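Local atomic coordinates of ketol-acid reductoisomerase (uncultured archaeon GZfos26G2, PDB entry 4XDY), a protein that catalyses the magnesium-dependent alkyl migration and NADH-dependent reduction that turn (S)-2-acetolactate into (R)-2,3-dihydroxy-isovalerate during branched-chain amino acid biosynthesis. Residues M227-F230 against E231-E235; R166-A169 against L170-K174; P91-Y94 against E95-K99. All coordinates share one frame; numbering follows the deposited sequence.

Contact 1: residues M227-F230 against E231-E235; sequences MAYF and ECVHE. With HIO (N-hydroxy-N-isopropyloxamic acid), chain I.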
loop_
_atom_site.group_PDB
_atom_site.type_symbol
_atom_site.label_atom_id
_atom_site.label_comp_id
_atom_site.label_asym_id
_atom_site.label_seq_id
_atom_site.Cartn_x
_atom_site.Cartn_y
_atom_site.Cartn_z
ATOM N N MET A 227 -9.394 -12.657 -10.337
ATOM C CA MET A 227 -9.797 -11.265 -10.677
ATOM C C MET A 227 -9.942 -10.396 -9.432
ATOM O O MET A 227 -9.390 -9.319 -9.359
ATOM C CB MET A 227 -11.033 -11.349 -11.536
ATOM C CG MET A 227 -11.469 -10.012 -12.137
ATOM S SD MET A 227 -13.008 -10.195 -13.055
ATOM C CE MET A 227 -12.424 -11.220 -14.407
ATOM N N ALA A 228 -10.628 -10.920 -8.404
ATOM C CA ALA A 228 -10.766 -10.286 -7.125
ATOM C C ALA A 228 -9.468 -10.054 -6.466
ATOM O O ALA A 228 -9.218 -9.000 -5.902
ATOM C CB ALA A 228 -11.709 -11.065 -6.238
ATOM N N TYR A 229 -8.527 -10.998 -6.585
ATOM C CA TYR A 229 -7.158 -10.743 -6.097
ATOM C C TYR A 229 -6.379 -9.617 -6.733
ATOM O O TYR A 229 -5.793 -8.806 -6.040
ATOM C CB TYR A 229 -6.297 -12.077 -6.111
ATOM C CG TYR A 229 -4.920 -11.814 -5.554
ATOM C CD1 TYR A 229 -3.846 -11.528 -6.347
ATOM C CD2 TYR A 229 -4.664 -12.018 -4.229
ATOM C CE1 TYR A 229 -2.600 -11.209 -5.820
ATOM C CE2 TYR A 229 -3.451 -11.751 -3.691
ATOM C CZ TYR A 229 -2.433 -11.364 -4.452
ATOM O OH TYR A 229 -1.233 -11.109 -3.851
ATOM N N PHE A 230 -6.364 -9.549 -8.067
ATOM C CA PHE A 230 -5.626 -8.549 -8.744
ATOM C C PHE A 230 -6.256 -7.165 -8.425
ATOM O O PHE A 230 -5.563 -6.180 -8.238
ATOM C CB PHE A 230 -5.686 -8.760 -10.214
ATOM C CG PHE A 230 -4.779 -9.910 -10.736
ATOM C CD1 PHE A 230 -3.514 -10.126 -10.176
ATOM C CD2 PHE A 230 -5.174 -10.686 -11.759
ATOM C CE1 PHE A 230 -2.643 -11.126 -10.673
ATOM C CE2 PHE A 230 -4.360 -11.717 -12.248
ATOM C CZ PHE A 230 -3.113 -11.900 -11.701
ATOM N N GLU A 231 -7.570 -7.115 -8.410
ATOM C CA GLU A 231 -8.288 -5.845 -8.153
ATOM C C GLU A 231 -8.116 -5.380 -6.720
ATOM O O GLU A 231 -7.947 -4.193 -6.506
ATOM C CB GLU A 231 -9.767 -5.993 -8.441
ATOM C CG GLU A 231 -10.583 -4.735 -8.283
ATOM C CD GLU A 231 -10.310 -3.698 -9.329
ATOM O OE1 GLU A 231 -10.020 -4.021 -10.489
ATOM O OE2 GLU A 231 -10.343 -2.488 -9.011
ATOM N N CYS A 232 -8.321 -6.245 -5.717
ATOM C CA CYS A 232 -8.436 -5.816 -4.327
ATOM C C CYS A 232 -7.127 -5.882 -3.550
ATOM O O CYS A 232 -7.013 -5.253 -2.529
ATOM C CB CYS A 232 -9.491 -6.639 -3.595
ATOM S SG CYS A 232 -11.177 -6.510 -4.193
ATOM N N VAL A 233 -6.182 -6.707 -3.999
ATOM C CA VAL A 233 -4.921 -6.892 -3.266
ATOM C C VAL A 233 -3.701 -6.497 -4.062
ATOM O O VAL A 233 -2.979 -5.588 -3.623
ATOM C CB VAL A 233 -4.777 -8.373 -2.782
ATOM C CG1 VAL A 233 -3.513 -8.528 -1.941
ATOM C CG2 VAL A 233 -6.018 -8.803 -2.001
ATOM N N HIS A 234 -3.438 -7.095 -5.230
ATOM C CA HIS A 234 -2.231 -6.762 -5.950
ATOM C C HIS A 234 -2.173 -5.255 -6.322
ATOM O O HIS A 234 -1.171 -4.617 -6.130
ATOM C CB HIS A 234 -2.114 -7.604 -7.222
ATOM C CG HIS A 234 -0.830 -7.468 -7.921
ATOM N ND1 HIS A 234 0.278 -8.243 -7.582
ATOM C CD2 HIS A 234 -0.418 -6.636 -8.914
ATOM C CE1 HIS A 234 1.313 -7.841 -8.302
ATOM N NE2 HIS A 234 0.905 -6.954 -9.183
ATOM N N GLU A 235 -3.288 -4.682 -6.745
ATOM C CA GLU A 235 -3.279 -3.270 -7.160
ATOM C C GLU A 235 -3.187 -2.311 -5.978
ATOM O O GLU A 235 -2.722 -1.180 -6.113
ATOM C CB GLU A 235 -4.496 -2.975 -8.009
ATOM C CG GLU A 235 -4.339 -1.647 -8.753
ATOM C CD GLU A 235 -5.405 -1.386 -9.773
ATOM O OE1 GLU A 235 -6.210 -2.260 -10.125
ATOM O OE2 GLU A 235 -5.426 -0.190 -10.259
HETATM C C1 HIO I . -8.984 3.802 -12.845
HETATM O O11 HIO I . -10.069 3.927 -13.363
HETATM O O12 HIO I . -8.090 4.633 -12.780
HETATM C C2 HIO I . -8.675 2.379 -12.424
HETATM O O2 HIO I . -9.328 1.460 -12.976
HETATM N N3 HIO I . -7.751 2.037 -11.576
HETATM O O3 HIO I . -7.384 0.581 -11.668
HETATM C C4 HIO I . -7.063 2.917 -10.651
HETATM C C41 HIO I . -7.175 2.482 -9.178
HETATM C C42 HIO I . -5.624 2.937 -11.152
HETATM O O HOH W 1 0.640 -9.771 -5.261
#

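Contact 2: residues R166-A169 against L170-K174; sequences REVA and LAMTK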
loop_
_atom_site.group_PDB
_atom_site.type_symbol
_atom_site.label_atom_id
_atom_site.label_comp_id
_atom_site.label_asym_id
_atom_site.label_seq_id
_atom_site.Cartn_x
_atom_site.Cartn_y
_atom_site.Cartn_z
ATOM N N ARG A 166 17.813 11.271 26.820
ATOM C CA ARG A 166 17.312 11.806 25.558
ATOM C C ARG A 166 18.371 11.774 24.479
ATOM O O ARG A 166 18.129 11.492 23.312
ATOM C CB ARG A 166 16.720 13.228 25.755
ATOM C CG ARG A 166 16.361 13.969 24.456
ATOM C CD ARG A 166 15.633 15.336 24.792
ATOM N NE ARG A 166 15.182 16.078 23.609
ATOM C CZ ARG A 166 15.928 16.856 22.851
ATOM N NH1 ARG A 166 17.190 17.118 23.164
ATOM N NH2 ARG A 166 15.360 17.420 21.774
ATOM N N GLU A 167 19.572 12.208 24.839
ATOM C CA GLU A 167 20.643 12.253 23.900
ATOM C C GLU A 167 20.945 10.863 23.277
ATOM O O GLU A 167 21.157 10.734 22.083
ATOM C CB GLU A 167 21.939 12.781 24.594
ATOM C CG GLU A 167 22.977 13.080 23.562
ATOM C CD GLU A 167 24.282 13.659 24.178
ATOM O OE1 GLU A 167 24.366 13.748 25.414
ATOM O OE2 GLU A 167 25.186 13.875 23.352
ATOM N N VAL A 168 20.958 9.852 24.126
ATOM C CA VAL A 168 21.188 8.455 23.718
ATOM C C VAL A 168 20.058 7.974 22.801
ATOM O O VAL A 168 20.338 7.471 21.723
ATOM C CB VAL A 168 21.292 7.544 24.925
ATOM C CG1 VAL A 168 21.307 6.074 24.491
ATOM C CG2 VAL A 168 22.558 7.920 25.694
ATOM N N ALA A 169 18.828 8.219 23.210
ATOM C CA ALA A 169 17.634 7.798 22.384
ATOM C C ALA A 169 17.680 8.455 21.029
ATOM O O ALA A 169 17.644 7.803 19.984
ATOM C CB ALA A 169 16.337 8.042 23.155
ATOM N N LEU A 170 17.895 9.789 20.978
ATOM C CA LEU A 170 17.908 10.450 19.689
ATOM C C LEU A 170 19.067 9.946 18.824
ATOM O O LEU A 170 18.958 9.820 17.591
ATOM C CB LEU A 170 17.935 11.997 19.823
ATOM C CG LEU A 170 16.688 12.632 20.419
ATOM C CD1 LEU A 170 16.961 14.096 20.721
ATOM C CD2 LEU A 170 15.480 12.603 19.478
ATOM N N ALA A 171 20.198 9.718 19.493
ATOM C CA ALA A 171 21.417 9.331 18.802
ATOM C C ALA A 171 21.163 7.997 18.105
ATOM O O ALA A 171 21.561 7.794 16.965
ATOM C CB ALA A 171 22.553 9.209 19.764
ATOM N N MET A 172 20.484 7.111 18.820
ATOM C CA MET A 172 20.144 5.782 18.247
ATOM C C MET A 172 19.344 5.948 16.947
ATOM O O MET A 172 19.616 5.273 15.941
ATOM C CB MET A 172 19.414 4.939 19.306
ATOM C CG MET A 172 20.271 4.344 20.352
ATOM S SD MET A 172 19.335 3.538 21.630
ATOM C CE MET A 172 18.808 2.037 20.723
ATOM N N THR A 173 18.396 6.896 16.924
ATOM C CA THR A 173 17.549 7.067 15.733
ATOM C C THR A 173 18.287 7.661 14.578
ATOM O O THR A 173 18.052 7.374 13.406
ATOM C CB THR A 173 16.269 7.898 15.985
ATOM O OG1 THR A 173 16.607 9.288 16.186
ATOM C CG2 THR A 173 15.413 7.306 17.150
ATOM N N LYS A 174 19.290 8.487 14.910
ATOM C CA LYS A 174 20.114 9.036 13.834
ATOM C C LYS A 174 21.039 7.964 13.230
ATOM O O LYS A 174 21.185 7.884 12.010
ATOM C CB LYS A 174 20.958 10.219 14.362
ATOM C CG LYS A 174 21.778 10.796 13.180
ATOM C CD LYS A 174 22.577 12.039 13.463
ATOM C CE LYS A 174 23.217 12.481 12.125
ATOM N NZ LYS A 174 23.605 13.867 12.390
#

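Contact 3: residues P91-Y94 against E95-K99; sequences PAIY and ENQIK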
loop_
_atom_site.group_PDB
_atom_site.type_symbol
_atom_site.label_atom_id
_atom_site.label_comp_id
_atom_site.label_asym_id
_atom_site.label_seq_id
_atom_site.Cartn_x
_atom_site.Cartn_y
_atom_site.Cartn_z
ATOM N N PRO A 91 7.817 -9.040 30.146
ATOM C CA PRO A 91 7.835 -8.889 31.605
ATOM C C PRO A 91 8.592 -10.028 32.329
ATOM O O PRO A 91 9.492 -9.733 33.193
ATOM C CB PRO A 91 6.360 -8.822 31.992
ATOM C CG PRO A 91 5.686 -8.282 30.738
ATOM C CD PRO A 91 6.435 -8.936 29.634
ATOM N N ALA A 92 8.338 -11.282 31.941
ATOM C CA ALA A 92 8.994 -12.419 32.630
ATOM C C ALA A 92 10.501 -12.441 32.331
ATOM O O ALA A 92 11.251 -12.707 33.238
ATOM C CB ALA A 92 8.374 -13.758 32.238
ATOM N N ILE A 93 10.916 -12.196 31.069
ATOM C CA ILE A 93 12.277 -12.235 30.689
ATOM C C ILE A 93 13.024 -11.055 31.374
ATOM O O ILE A 93 14.132 -11.204 31.896
ATOM C CB ILE A 93 12.432 -12.215 29.161
ATOM C CG1 ILE A 93 11.906 -13.557 28.607
ATOM C CG2 ILE A 93 13.881 -12.101 28.825
ATOM C CD1 ILE A 93 11.889 -13.627 27.129
ATOM N N TYR A 94 12.355 -9.916 31.466
ATOM C CA TYR A 94 12.950 -8.776 32.134
ATOM C C TYR A 94 13.238 -9.156 33.605
ATOM O O TYR A 94 14.341 -8.938 34.112
ATOM C CB TYR A 94 12.008 -7.543 32.064
ATOM C CG TYR A 94 12.407 -6.489 33.014
ATOM C CD1 TYR A 94 13.478 -5.601 32.688
ATOM C CD2 TYR A 94 11.799 -6.372 34.228
ATOM C CE1 TYR A 94 13.893 -4.659 33.616
ATOM C CE2 TYR A 94 12.210 -5.385 35.145
ATOM C CZ TYR A 94 13.280 -4.566 34.820
ATOM O OH TYR A 94 13.660 -3.604 35.786
ATOM N N GLU A 95 12.231 -9.666 34.289
ATOM C CA GLU A 95 12.327 -9.949 35.703
ATOM C C GLU A 95 13.416 -10.966 35.954
ATOM O O GLU A 95 14.261 -10.773 36.858
ATOM C CB GLU A 95 11.011 -10.475 36.294
ATOM C CG GLU A 95 9.975 -9.417 36.444
ATOM C CD GLU A 95 10.362 -8.392 37.516
ATOM O OE1 GLU A 95 11.074 -8.737 38.507
ATOM O OE2 GLU A 95 9.957 -7.221 37.356
ATOM N N ASN A 96 13.425 -12.016 35.149
ATOM C CA ASN A 96 14.391 -13.125 35.377
ATOM C C ASN A 96 15.795 -12.949 34.860
ATOM O O ASN A 96 16.767 -13.431 35.455
ATOM C CB ASN A 96 13.859 -14.413 34.795
ATOM C CG ASN A 96 12.526 -14.796 35.405
ATOM O OD1 ASN A 96 12.248 -14.497 36.542
ATOM N ND2 ASN A 96 11.672 -15.389 34.614
ATOM N N GLN A 97 15.943 -12.376 33.700
ATOM C CA GLN A 97 17.190 -12.414 32.963
ATOM C C GLN A 97 17.880 -11.047 32.814
ATOM O O GLN A 97 19.085 -11.006 32.543
ATOM C CB GLN A 97 17.053 -13.048 31.611
ATOM C CG GLN A 97 16.484 -14.450 31.675
ATOM C CD GLN A 97 16.309 -15.052 30.302
ATOM O OE1 GLN A 97 15.172 -15.495 29.943
ATOM N NE2 GLN A 97 17.331 -15.056 29.522
ATOM N N ILE A 98 17.119 -9.972 33.000
ATOM C CA ILE A 98 17.631 -8.632 32.661
ATOM C C ILE A 98 17.786 -7.803 33.928
ATOM O O ILE A 98 18.886 -7.258 34.175
ATOM C CB ILE A 98 16.744 -7.864 31.651
ATOM C CG1 ILE A 98 16.795 -8.526 30.278
ATOM C CG2 ILE A 98 17.230 -6.424 31.599
ATOM C CD1 ILE A 98 15.884 -7.984 29.196
ATOM N N LYS A 99 16.735 -7.721 34.722
ATOM C CA LYS A 99 16.675 -6.882 35.888
ATOM C C LYS A 99 17.891 -7.111 36.813
ATOM O O LYS A 99 18.506 -6.143 37.237
ATOM C CB LYS A 99 15.391 -7.062 36.664
ATOM C CG LYS A 99 15.274 -6.122 37.869
ATOM C CD LYS A 99 14.065 -6.438 38.720
ATOM C CE LYS A 99 14.325 -6.050 40.136
ATOM N NZ LYS A 99 13.034 -5.913 40.831
#

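Contact 1: residues M227-F230 against E231-E235
The carbonyl oxygen of Tyr229 takes two backbone amides at once: Val233 N, in the ordinary i+4 manner, and His234 N, one residue further on, each 3.0 Å from Tyr229 O. The His234 bond is the straighter, 162° at the hydrogen against 147°, and Glu235 N to Phe230 O repeats the i+5 spacing, the signature of a pi-type turn that widens the helix just ahead of Glu235. With CG anti to the backbone N (chi1 -178°), the Tyr229 ring comes alongside Val233. Val233 lies over one face of it, a CH-pi contact with Val233 CB 4.1 Å from the centroid of the Tyr229 ring, while Val233 CG1 reaches Tyr229 CE2 at 3.7 Å. A water in the plane of both rings joins Tyr229 OH (2.7 Å) to His234 ND1, and the hydroxyl also bonds Arg326. A leucine in place of this tyrosine would probably leave the water and Arg326 without this hydroxyl and Val233 without its aromatic face. Beyond the turn, the extended Glu235 side chain brings OE2 to 2.5 Å from O3 of the bound inhibitor; Glu231 and Glu235 are both predicted ligands of the second magnesium. Helices 205-220 and 317-327 pack against this part of helix 225-254, and Pro152 and Trp244 of the second subunit meet His234.

Contact 2: residues R166-A169 against L170-K174
Leu170 sets its CD1 methyl over the centre of the Arg166 guanidinium, 3.6 Å from Arg166 CZ, so that an aliphatic branch covers one face of the flat cation. Arg166 reaches this place with an extended chain from CG to NE, its CG anti to the backbone N (chi1 171°), and Leu170 CD1 also rests on the aliphatic Arg166 CG at 3.8 Å. The charged end is turned to a salt bridge from NE to Glu185. Beneath the side chains, Leu170 N bonds Arg166 O at 2.9 Å and nearly straight, 171° at the hydrogen. Ala171 follows with an i+4 bond of its own to Glu167 O, and Ala171 CB comes to 3.1 Å from that same oxygen. The helix is the crossover of a beta-alpha-beta unit in the Rossmann domain, running between strands 153-157 and 183-185, and Met172 and Thr173, next in order, pack on strands of its sheet. Met172 N bonds Val168 O, and beside that bond Met172 SD passes Val168 CG1 at 4.3 Å; both side chains touch Val80 of strand 80-83, while Ala169 packs on Val155, Ile130 and Val132. Thr173 N bonds Ala169 O at a longer 3.3 Å. Thr173 OG1, set between the backbone N and the carbonyl carbon (chi1 71°), turns back to give a hydrogen bond of 2.8 Å to Leu170 O. That oxygen has a second donor in Lys174 N, whose side chain leads away to the carbonyls of Asp6 and Val9.

Contact 3: residues P91-Y94 against E95-K99
Helix 90-98 is the crossover of a beta-alpha-beta unit of the Rossmann domain, between parallel strands 80-83 and 107-110, and in its first turns Ile93 touches the bound NADH. Regular i+4 bonds run from Glu95, Asn96 and Gln97 back to Pro91, Ala92 and Ile93, the shortest being Gln97 N to Ile93 O at 2.8 Å. The helix then widens into a pi-type turn: Tyr94 O accepts both Ile98 N, which stands above the carbonyl plane at 3.2 Å, and Lys99 N, in a straight bond of 2.8 Å. Tyr94, its CG anti to the backbone N (chi1 165°), lays one ring face against the aliphatic start of Lys99, a CH-pi contact with Lys99 CB 4.0 Å from the centroid of the Tyr94 ring. Ile98 crosses the tyrosine at about a right angle, Ile98 CG2 to Tyr94 CD1 4.0 Å, and packs on Val81 and Ile83 of the sheet, whereas the tyrosine leans on Leu102, Ile121 and Pro124. At the ring edge, in its plane, sits Glu95 OE2, 3.7 Å from both Tyr94 CD2 and Tyr94 CE2, with the carboxylate turned 79° from the ring.

From the N terminus the chain meets contact 3 first, then contact 2, and contact 1 last. Each joins adjacent segments along one helix, contact 3 running to about its end, so none closes a long loop, and the three follow in series without nesting or crossing. Contacts 3 and 2 belong to the Rossmann domain, on two crossover helices that meet strand 80-83, with centres about 24 Å apart. Contact 1 belongs to the C-terminal knotted domain, on the other side of the chain's centre, about 41 Å from contact 2 and 45 Å from contact 3 between centres. Contact 3 borders the cofactor, whereas contact 1 adjoins the inhibitor site and the second subunit.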